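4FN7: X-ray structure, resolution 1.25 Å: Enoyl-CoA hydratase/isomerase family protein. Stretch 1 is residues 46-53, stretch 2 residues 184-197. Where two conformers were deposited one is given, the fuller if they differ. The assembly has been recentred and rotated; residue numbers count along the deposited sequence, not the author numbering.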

# COMPACT_ATOMS: atom_id res chain seq x y z
N VAL A 46 -17.89 -26.94 0.10
CA VAL A 46 -18.61 -25.91 0.83
C VAL A 46 -18.55 -24.55 0.14
O VAL A 46 -17.72 -24.32 -0.73
CB VAL A 46 -18.07 -25.78 2.27
CG1 VAL A 46 -18.21 -27.12 3.00
CG2 VAL A 46 -16.63 -25.30 2.27
N GLY A 47 -19.46 -23.66 0.52
CA GLY A 47 -19.51 -22.33 -0.07
C GLY A 47 -18.41 -21.39 0.42
O GLY A 47 -18.00 -20.48 -0.30
N ALA A 48 -17.96 -21.59 1.66
CA ALA A 48 -16.91 -20.76 2.24
C ALA A 48 -16.33 -21.46 3.47
O ALA A 48 -16.95 -22.36 4.04
CB ALA A 48 -17.45 -19.39 2.61
N LEU A 49 -15.12 -21.05 3.86
CA LEU A 49 -14.46 -21.57 5.05
C LEU A 49 -14.40 -20.49 6.10
O LEU A 49 -14.16 -19.32 5.78
CB LEU A 49 -13.01 -21.95 4.77
CG LEU A 49 -12.54 -22.90 3.68
CD1 LEU A 49 -11.07 -23.21 3.91
CD2 LEU A 49 -13.36 -24.16 3.72
N VAL A 50 -14.56 -20.90 7.35
CA VAL A 50 -14.21 -20.09 8.50
C VAL A 50 -13.15 -20.85 9.27
O VAL A 50 -13.32 -22.03 9.58
CB VAL A 50 -15.42 -19.86 9.41
CG1 VAL A 50 -14.99 -19.15 10.69
CG2 VAL A 50 -16.48 -19.07 8.68
N ILE A 51 -12.05 -20.18 9.57
CA ILE A 51 -10.99 -20.75 10.40
C ILE A 51 -10.87 -19.93 11.67
O ILE A 51 -10.72 -18.71 11.62
CB ILE A 51 -9.64 -20.80 9.64
CG1 ILE A 51 -9.75 -21.77 8.46
CG2 ILE A 51 -8.52 -21.24 10.58
CD1 ILE A 51 -8.60 -21.67 7.48
N THR A 52 -10.93 -20.61 12.82
CA THR A 52 -10.87 -19.93 14.11
C THR A 52 -9.72 -20.46 14.95
O THR A 52 -9.17 -21.52 14.67
CB THR A 52 -12.16 -20.14 14.94
OG1 THR A 52 -12.05 -21.33 15.74
CG2 THR A 52 -13.40 -20.24 14.04
N GLY A 53 -9.37 -19.70 15.99
CA GLY A 53 -8.49 -20.20 17.04
C GLY A 53 -9.31 -20.68 18.22
O GLY A 53 -10.46 -21.12 18.07
N VAL A 184 -16.84 -12.38 17.55
CA VAL A 184 -15.84 -12.58 16.49
C VAL A 184 -16.20 -13.79 15.61
O VAL A 184 -16.24 -13.69 14.39
CB VAL A 184 -14.41 -12.71 17.06
CG1 VAL A 184 -13.43 -13.23 15.99
CG2 VAL A 184 -13.93 -11.37 17.61
N VAL A 185 -16.49 -14.92 16.24
CA VAL A 185 -16.78 -16.13 15.49
C VAL A 185 -18.10 -16.02 14.74
O VAL A 185 -18.17 -16.34 13.55
CB VAL A 185 -16.77 -17.38 16.40
CG1 VAL A 185 -17.27 -18.60 15.64
CG2 VAL A 185 -15.37 -17.60 16.94
N SER A 186 -19.15 -15.57 15.42
CA SER A 186 -20.45 -15.49 14.76
C SER A 186 -20.42 -14.48 13.61
O SER A 186 -21.03 -14.70 12.56
CB SER A 186 -21.58 -15.18 15.75
OG SER A 186 -21.36 -13.95 16.41
N ARG A 187 -19.68 -13.39 13.78
CA ARG A 187 -19.55 -12.41 12.72
C ARG A 187 -18.75 -13.00 11.54
O ARG A 187 -19.10 -12.79 10.38
CB ARG A 187 -18.90 -11.13 13.24
CG ARG A 187 -18.61 -10.11 12.17
CD ARG A 187 -19.85 -9.68 11.40
NE ARG A 187 -19.42 -8.93 10.23
CZ ARG A 187 -19.97 -9.01 9.03
NH1 ARG A 187 -21.03 -9.78 8.81
NH2 ARG A 187 -19.46 -8.29 8.03
N ALA A 188 -17.69 -13.74 11.84
CA ALA A 188 -16.94 -14.42 10.80
C ALA A 188 -17.84 -15.37 10.00
O ALA A 188 -17.76 -15.42 8.77
CB ALA A 188 -15.74 -15.18 11.39
N GLU A 189 -18.69 -16.12 10.70
CA GLU A 189 -19.60 -17.04 10.04
C GLU A 189 -20.64 -16.31 9.19
O GLU A 189 -20.95 -16.74 8.08
CB GLU A 189 -20.26 -17.97 11.06
CG GLU A 189 -19.28 -18.96 11.66
CD GLU A 189 -19.79 -19.63 12.91
OE1 GLU A 189 -20.81 -19.17 13.47
OE2 GLU A 189 -19.17 -20.63 13.34
N GLU A 190 -21.14 -15.20 9.71
CA GLU A 190 -22.09 -14.36 8.97
C GLU A 190 -21.44 -13.86 7.68
O GLU A 190 -22.04 -13.92 6.60
CB GLU A 190 -22.56 -13.19 9.83
CG GLU A 190 -23.63 -12.33 9.20
CD GLU A 190 -24.09 -11.21 10.11
OE1 GLU A 190 -23.23 -10.43 10.58
OE2 GLU A 190 -25.31 -11.10 10.36
N ALA A 191 -20.21 -13.36 7.79
CA ALA A 191 -19.49 -12.85 6.64
C ALA A 191 -19.25 -13.96 5.62
O ALA A 191 -19.45 -13.76 4.42
CB ALA A 191 -18.18 -12.21 7.07
N ALA A 192 -18.83 -15.13 6.10
CA ALA A 192 -18.61 -16.28 5.23
C ALA A 192 -19.89 -16.64 4.46
O ALA A 192 -19.84 -16.89 3.25
CB ALA A 192 -18.10 -17.46 6.02
N ARG A 193 -21.04 -16.65 5.14
CA ARG A 193 -22.29 -16.96 4.48
C ARG A 193 -22.62 -15.93 3.41
O ARG A 193 -23.13 -16.28 2.34
CB ARG A 193 -23.43 -17.13 5.50
CG ARG A 193 -23.29 -18.39 6.35
CD ARG A 193 -24.47 -18.59 7.29
NE ARG A 193 -24.44 -19.90 7.92
CZ ARG A 193 -23.98 -20.14 9.14
NH1 ARG A 193 -23.50 -19.15 9.88
NH2 ARG A 193 -23.99 -21.38 9.63
N GLU A 194 -22.31 -14.66 3.68
CA GLU A 194 -22.49 -13.60 2.68
C GLU A 194 -21.59 -13.84 1.46
O GLU A 194 -22.05 -13.79 0.32
CB GLU A 194 -22.20 -12.23 3.29
CG GLU A 194 -22.25 -11.08 2.30
CD GLU A 194 -21.63 -9.81 2.85
OE1 GLU A 194 -21.29 -9.79 4.05
OE2 GLU A 194 -21.49 -8.83 2.09
N PHE A 195 -20.31 -14.10 1.70
CA PHE A 195 -19.37 -14.29 0.59
C PHE A 195 -19.68 -15.54 -0.23
O PHE A 195 -19.36 -15.60 -1.42
CB PHE A 195 -17.93 -14.31 1.10
CG PHE A 195 -17.52 -13.07 1.85
CD1 PHE A 195 -17.96 -11.81 1.46
CD2 PHE A 195 -16.71 -13.17 2.96
CE1 PHE A 195 -17.58 -10.68 2.17
CE2 PHE A 195 -16.33 -12.05 3.67
CZ PHE A 195 -16.76 -10.80 3.28
N ALA A 196 -20.28 -16.54 0.40
CA ALA A 196 -20.72 -17.73 -0.32
C ALA A 196 -21.75 -17.39 -1.40
O ALA A 196 -21.97 -18.17 -2.33
CB ALA A 196 -21.28 -18.77 0.64
N GLY A 197 -22.37 -16.22 -1.27
CA GLY A 197 -23.35 -15.74 -2.24
C GLY A 197 -22.72 -15.05 -3.45
O GLY A 197 -23.41 -14.79 -4.44

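This is a small, mainly apolar packing contact, in which methyls also rest on backbone carbonyls: one face of a β-strand lies against an alanine-lined side of an α-helix, with no hydrogen bond or salt bridge between them. The strand and helix run nearly antiparallel, at 164°, and their axes approach to 7.9 Å. About 331 Å² of surface is buried, both sides summed.

The strand alternates. Ala48, Val50 and Thr52 point their CA-to-CB bonds toward the helix, while Leu49 and Ile51 point away. On the second stretch, Ala188, Ala192 and Ala196 point toward the strand. They are spaced four residues apart, roughly one helical turn, and so line up along the same side.

Val50 gives the largest covered area of any residue here. Its chi1 is t. CG1 of Val50 packs on CB of Ala188 at 4.1 Å, while CG2 of Val50 meets CB of Ala192 at 3.5 Å and O of Ala188 at 3.9 Å. CG2 of Val50 also lies 4.0 Å from CA of Glu189. A branched side chain suits this place because it spreads over one turn of the helix.

Ala48 meets the helix where the backbones come closer. CB of Ala48 is 3.5 Å from O of Ala192 and 4.0 Å from CB of Ala192. O of Ala192 already accepts a hydrogen bond from N of Ala196 at 2.9 Å, so its contact with a methyl does not leave it without a partner. Ala192 is the most covered residue of the helix, and its single methyl fits between Ala48 and Val50.

Gly47 and Ala196 have the shortest CA–CA distance in the register, 4.8 Å. O of Gly47 lies 3.8 Å from CB of Ala196. A CB on Gly47 would point toward the helix and fall 3.0 Å from CB of Ala196, a clash. Glycine therefore fits this tight end.

The other end is looser. CA atoms of Thr52 and Val185 are 7.2 Å apart, and CG2 of Thr52 touches CG2 of Val185 at 4.4 Å. The methyl of Thr52 serves the contact, while OG1 of Thr52 donates to O of Gly53 at 2.8 Å.

Most charged side chains stay out of the contact. Glu190 and Arg193 point away from the strand. NH1 of Arg187 forms a salt bridge with OE1 of Glu190 at 2.9 Å. The exception is Glu189: CG of Glu189 lies 4.1 Å from CG2 of Val50, so the aliphatic part of the side chain packs here. Its OE2 is hydrogen-bonded elsewhere in the structure.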